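Local coordinates for protein galactokinase (PDB 6TEQ) that probably phosphorylates galactose with ATP as a galactokinase of the GHMP kinase family, and binds 2-deoxy-2-fluoro-galactose in its sugar site, at residues 58-63 against 404-409; 197-202 against 218-223. One frame throughout, in Å; residues are numbered along the deposited sequence.

Contact 1 (58-63 against 404-409); sequences IALPHR and LPAFAA
The imidazole of H62 meets L404 over one face and P405 at its edge: L404 CD2 lies above the middle of the ring, 3.7 Å from the centroid and only 9° off its normal, a CH-pi contact, while P405 O comes close to the ring plane, 3.2 Å from H62 CE1. No donor in the model reaches P405 O. The ring's NE2 is satisfied elsewhere, by the carbonyl of I7. The second flat group, the phenyl of F407, has P61 over one face: P61 CG is 4.2 Å from the F407 centroid, a CH-pi contact, and F407 CG sits between its own backbone N and carbonyl carbon (chi1 48°).

Between P405 and F407 along the chain, A406 CB meets L60 CD2 at 3.6 Å, and further on I58 CG2 packs on A408 CB. Here the backbones are joined by A409 N donating to A59 O at 2.8 Å, and water 1 bridges A59 N to A409 O. F407 O also lies near A59 O, two acceptors side by side.

The strand 54-70 turns a corner at P61, and the loop leaving strand 402-404 runs across that corner. Strand 33-42 pairs with strand 54-70 through I58, L60 and H62, L404 pairs with V234, and strand 230-236 packs against I58 and A406, so the contact sits where the two sheets of the kinase meet.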
loop_
_atom_site.group_PDB
_atom_site.type_symbol
_atom_site.label_atom_id
_atom_site.label_comp_id
_atom_site.label_asym_id
_atom_site.label_seq_id
_atom_site.Cartn_x
_atom_site.Cartn_y
_atom_site.Cartn_z
ATOM N N ILE A 58 2.914 1.925 7.488
ATOM C CA ILE A 58 2.470 3.244 8.001
ATOM C C ILE A 58 1.662 3.909 6.914
ATOM O O ILE A 58 1.891 3.640 5.695
ATOM C CB ILE A 58 3.647 4.116 8.446
ATOM C CG1 ILE A 58 4.612 4.418 7.308
ATOM C CG2 ILE A 58 4.339 3.471 9.626
ATOM C CD1 ILE A 58 5.570 5.519 7.580
ATOM N N ALA A 59 0.776 4.778 7.346
ATOM C CA ALA A 59 0.027 5.624 6.408
ATOM C C ALA A 59 0.873 6.869 6.169
ATOM O O ALA A 59 1.377 7.505 7.147
ATOM C CB ALA A 59 -1.303 5.984 6.982
ATOM N N LEU A 60 1.020 7.268 4.918
ATOM C CA LEU A 60 1.672 8.545 4.596
ATOM C C LEU A 60 0.764 9.733 4.924
ATOM O O LEU A 60 -0.458 9.622 4.983
ATOM C CB LEU A 60 2.065 8.549 3.129
ATOM C CG LEU A 60 3.225 7.657 2.739
ATOM C CD1 LEU A 60 3.272 7.619 1.235
ATOM C CD2 LEU A 60 4.526 8.213 3.289
ATOM N N PRO A 61 1.324 10.951 5.047
ATOM C CA PRO A 61 0.470 12.116 5.150
ATOM C C PRO A 61 -0.235 12.431 3.822
ATOM O O PRO A 61 -1.226 13.141 3.798
ATOM C CB PRO A 61 1.460 13.211 5.447
ATOM C CG PRO A 61 2.816 12.737 5.016
ATOM C CD PRO A 61 2.759 11.248 5.170
ATOM N N HIS A 62 0.299 11.897 2.744
ATOM C CA HIS A 62 -0.192 12.098 1.361
ATOM C C HIS A 62 -1.507 11.336 1.229
ATOM O O HIS A 62 -1.542 10.108 1.487
ATOM C CB HIS A 62 0.788 11.553 0.331
ATOM C CG HIS A 62 2.097 12.249 0.397
ATOM N ND1 HIS A 62 2.958 12.021 1.454
ATOM C CD2 HIS A 62 2.669 13.176 -0.406
ATOM C CE1 HIS A 62 4.017 12.818 1.312
ATOM N NE2 HIS A 62 3.879 13.502 0.153
ATOM N N ARG A 63 -2.576 12.010 0.822
ATOM C CA ARG A 63 -3.927 11.467 0.755
ATOM C C ARG A 63 -4.545 11.719 -0.614
ATOM O O ARG A 63 -4.175 12.732 -1.307
ATOM C CB ARG A 63 -4.773 12.025 1.865
ATOM C CG ARG A 63 -4.248 11.659 3.266
ATOM C CD ARG A 63 -4.702 12.589 4.367
ATOM N NE ARG A 63 -6.064 12.387 4.870
ATOM C CZ ARG A 63 -6.455 11.450 5.725
ATOM N NH1 ARG A 63 -5.604 10.548 6.181
ATOM N NH2 ARG A 63 -7.706 11.445 6.162
ATOM N N LEU A 404 9.587 12.160 -1.077
ATOM C CA LEU A 404 8.387 12.586 -0.327
ATOM C C LEU A 404 8.797 12.614 1.133
ATOM O O LEU A 404 9.437 11.664 1.588
ATOM C CB LEU A 404 7.261 11.538 -0.452
ATOM C CG LEU A 404 6.502 11.237 -1.727
ATOM C CD1 LEU A 404 7.382 10.456 -2.640
ATOM C CD2 LEU A 404 5.272 10.383 -1.341
ATOM N N PRO A 405 8.357 13.618 1.920
ATOM C CA PRO A 405 8.436 13.528 3.366
ATOM C C PRO A 405 7.546 12.381 3.827
ATOM O O PRO A 405 6.533 12.080 3.178
ATOM C CB PRO A 405 7.914 14.858 3.859
ATOM C CG PRO A 405 6.985 15.298 2.761
ATOM C CD PRO A 405 7.633 14.807 1.475
ATOM N N ALA A 406 7.933 11.788 4.935
ATOM C CA ALA A 406 7.213 10.594 5.415
ATOM C C ALA A 406 7.311 10.503 6.925
ATOM O O ALA A 406 8.380 10.606 7.480
ATOM C CB ALA A 406 7.679 9.346 4.714
ATOM N N PHE A 407 6.211 10.098 7.504
ATOM C CA PHE A 407 6.102 9.743 8.925
ATOM C C PHE A 407 4.791 8.985 9.033
ATOM O O PHE A 407 3.961 9.079 8.108
ATOM C CB PHE A 407 6.139 10.995 9.784
ATOM C CG PHE A 407 5.214 12.092 9.322
ATOM C CD1 PHE A 407 3.898 12.168 9.744
ATOM C CD2 PHE A 407 5.729 13.098 8.498
ATOM C CE1 PHE A 407 3.083 13.210 9.292
ATOM C CE2 PHE A 407 4.915 14.134 8.054
ATOM C CZ PHE A 407 3.590 14.188 8.452
ATOM N N ALA A 408 4.560 8.380 10.154
ATOM C CA ALA A 408 3.336 7.609 10.383
ATOM C C ALA A 408 2.204 8.585 10.674
ATOM O O ALA A 408 2.176 9.281 11.715
ATOM C CB ALA A 408 3.541 6.640 11.517
ATOM N N ALA A 409 1.255 8.638 9.752
ATOM C CA ALA A 409 0.115 9.567 9.725
ATOM C C ALA A 409 -1.193 8.810 9.930
ATOM O O ALA A 409 -1.215 7.593 10.120
ATOM C CB ALA A 409 0.148 10.351 8.424
HETATM O O HOH W 1 0.586 5.415 10.177
#

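Contact 2 (197-202 against 218-223); sequences RCTEGH and VSQQEF
H202 and E222 form an antiparallel, non-hydrogen-bonded pair, where a type II beta turn from T199 to H202 leads into strand 202-207, which pairs antiparallel with strand 218-222. The turn is closed by H202 N to T199 O, and G201 takes its positive phi, 73°. Just beyond the pair, F223 N donates to G201 O at 2.9 Å, and H202 CA makes a CA-H...O contact with Q221 O.

The Q220 amide, on a chain bent at chi2 (-69°), reaches R197 and T199 and uses both its ends. NE2 donates to R197 O at 3.0 Å, a bond close to the amide plane, which gives the carbonyl of R197 a partner. OE1 accepts from T199 OG1 at 2.9 Å, the hydroxyl standing well above the carbonyl plane, and from water 2. That water in turn accepts from T199 N and donates weakly to H202 O, so one side chain and one solvent molecule together serve three residues of the loop.

At the far end the R197 guanidinium has V218 CG1 over one face, 3.4 Å above its plane and toward the rim, while V218 CG2 touches R197 NH2. That NH2 forms a salt bridge with D165 and also donates to P214 O, while R197 NH1 bonds N193 and N217; this many partners should hold the group's rotation, with N-H groups used around the rim and V218 packed on the flat face.

The H202 imidazole crosses the Q220 amide nearly at a right angle, and its ND1 donates back into the turn, to E200 O, at 2.8 Å and in the plane of the ring.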
loop_
_atom_site.group_PDB
_atom_site.type_symbol
_atom_site.label_atom_id
_atom_site.label_comp_id
_atom_site.label_asym_id
_atom_site.label_seq_id
_atom_site.Cartn_x
_atom_site.Cartn_y
_atom_site.Cartn_z
ATOM N N ARG A 197 -6.650 1.727 8.648
ATOM C CA ARG A 197 -6.470 1.269 10.037
ATOM C C ARG A 197 -5.194 1.756 10.689
ATOM O O ARG A 197 -5.102 1.636 11.944
ATOM C CB ARG A 197 -6.556 -0.262 10.131
ATOM C CG ARG A 197 -7.859 -0.798 9.606
ATOM C CD ARG A 197 -7.784 -2.258 9.543
ATOM N NE ARG A 197 -7.968 -2.842 10.886
ATOM C CZ ARG A 197 -7.886 -4.097 11.170
ATOM N NH1 ARG A 197 -7.491 -4.981 10.246
ATOM N NH2 ARG A 197 -8.196 -4.483 12.403
ATOM N N CYS A 198 -4.297 2.399 9.957
ATOM C CA CYS A 198 -3.089 2.978 10.586
ATOM C C CYS A 198 -3.486 4.099 11.530
ATOM O O CYS A 198 -4.603 4.666 11.372
ATOM C CB CYS A 198 -2.096 3.435 9.549
ATOM S SG CYS A 198 -1.191 2.096 8.742
ATOM N N THR A 199 -2.593 4.416 12.441
ATOM C CA THR A 199 -2.777 5.592 13.299
ATOM C C THR A 199 -1.510 6.459 13.289
ATOM O O THR A 199 -0.396 5.998 13.051
ATOM C CB THR A 199 -3.188 5.170 14.706
ATOM O OG1 THR A 199 -2.120 4.410 15.306
ATOM C CG2 THR A 199 -4.463 4.359 14.738
ATOM N N GLU A 200 -1.705 7.705 13.582
ATOM C CA GLU A 200 -0.595 8.680 13.644
ATOM C C GLU A 200 0.440 8.235 14.690
ATOM O O GLU A 200 0.062 7.752 15.762
ATOM C CB GLU A 200 -1.108 10.063 13.981
ATOM C CG GLU A 200 -0.027 11.130 13.920
ATOM C CD GLU A 200 0.890 11.274 15.139
ATOM O OE1 GLU A 200 0.442 10.920 16.283
ATOM O OE2 GLU A 200 2.072 11.723 14.947
ATOM N N GLY A 201 1.705 8.301 14.311
ATOM C CA GLY A 201 2.829 7.912 15.175
ATOM C C GLY A 201 2.996 6.410 15.383
ATOM O O GLY A 201 3.800 6.047 16.272
ATOM N N HIS A 202 2.264 5.561 14.666
ATOM C CA HIS A 202 2.328 4.103 14.833
ATOM C C HIS A 202 2.412 3.411 13.477
ATOM O O HIS A 202 1.872 3.947 12.498
ATOM C CB HIS A 202 1.082 3.619 15.576
ATOM C CG HIS A 202 1.004 4.118 16.960
ATOM N ND1 HIS A 202 0.645 5.415 17.249
ATOM C CD2 HIS A 202 1.287 3.505 18.124
ATOM C CE1 HIS A 202 0.657 5.557 18.569
ATOM N NE2 HIS A 202 1.074 4.403 19.144
ATOM N N VAL A 218 -4.603 -6.812 14.205
ATOM C CA VAL A 218 -3.714 -5.660 14.232
ATOM C C VAL A 218 -3.214 -5.343 15.628
ATOM O O VAL A 218 -3.917 -5.493 16.601
ATOM C CB VAL A 218 -4.348 -4.420 13.622
ATOM C CG1 VAL A 218 -4.575 -4.567 12.145
ATOM C CG2 VAL A 218 -5.530 -3.851 14.355
ATOM N N SER A 219 -2.083 -4.654 15.628
ATOM C CA SER A 219 -1.333 -4.251 16.829
ATOM C C SER A 219 -0.585 -2.951 16.514
ATOM O O SER A 219 0.364 -2.991 15.695
ATOM C CB SER A 219 -0.422 -5.356 17.255
ATOM O OG SER A 219 0.495 -4.872 18.204
ATOM N N GLN A 220 -1.010 -1.831 17.101
ATOM C CA GLN A 220 -0.403 -0.525 16.784
ATOM C C GLN A 220 0.972 -0.483 17.453
ATOM O O GLN A 220 1.053 -0.626 18.702
ATOM C CB GLN A 220 -1.274 0.614 17.267
ATOM C CG GLN A 220 -2.638 0.650 16.609
ATOM C CD GLN A 220 -2.681 1.002 15.160
ATOM O OE1 GLN A 220 -1.731 1.573 14.680
ATOM N NE2 GLN A 220 -3.811 0.711 14.498
ATOM N N GLN A 221 2.040 -0.352 16.668
ATOM C CA GLN A 221 3.410 -0.373 17.179
ATOM C C GLN A 221 3.926 1.070 17.138
ATOM O O GLN A 221 3.759 1.774 16.121
ATOM C CB GLN A 221 4.275 -1.264 16.301
ATOM C CG GLN A 221 3.897 -2.715 16.390
ATOM C CD GLN A 221 4.194 -3.219 17.776
ATOM O OE1 GLN A 221 5.194 -2.867 18.392
ATOM N NE2 GLN A 221 3.385 -4.182 18.223
ATOM N N GLU A 222 4.534 1.499 18.224
ATOM C CA GLU A 222 5.165 2.836 18.315
ATOM C C GLU A 222 6.069 3.005 17.096
ATOM O O GLU A 222 6.855 2.080 16.788
ATOM C CB GLU A 222 5.924 2.967 19.640
ATOM C CG GLU A 222 5.040 3.003 20.895
ATOM C CD GLU A 222 4.454 4.378 21.188
ATOM O OE1 GLU A 222 4.580 5.217 20.310
ATOM O OE2 GLU A 222 3.892 4.613 22.306
ATOM N N PHE A 223 5.953 4.127 16.391
ATOM C CA PHE A 223 6.848 4.439 15.274
ATOM C C PHE A 223 7.104 5.938 15.277
ATOM O O PHE A 223 6.647 6.655 14.380
ATOM C CB PHE A 223 6.328 3.886 13.942
ATOM C CG PHE A 223 7.424 3.859 12.919
ATOM C CD1 PHE A 223 8.478 2.988 13.016
ATOM C CD2 PHE A 223 7.398 4.757 11.846
ATOM C CE1 PHE A 223 9.478 3.000 12.048
ATOM C CE2 PHE A 223 8.385 4.755 10.896
ATOM C CZ PHE A 223 9.445 3.919 11.034
HETATM O O HOH W 2 -0.521 2.410 12.281
#

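From the N terminus, strand 54-70 supplies the first half of contact 1 and then waits 340 residues for its partner, the loop after strand 402-404. Contact 2 is a local closure nested inside that long loop: only 15 residues, with the rest of strand 202-207 and helix 214-217, separate its halves. The two contacts touch directly, since G201 N lies 2.8 Å from A408 O, a probable hydrogen bond, and C198 packs on A59. Both reach the same branched sheet, in which 54-70 pairs with 202-207 and that strand with 218-222. Together they bring the galactose-binding signature region, the end of helix 190-197 and the loop between strands 402-404 and 413-417 against one another.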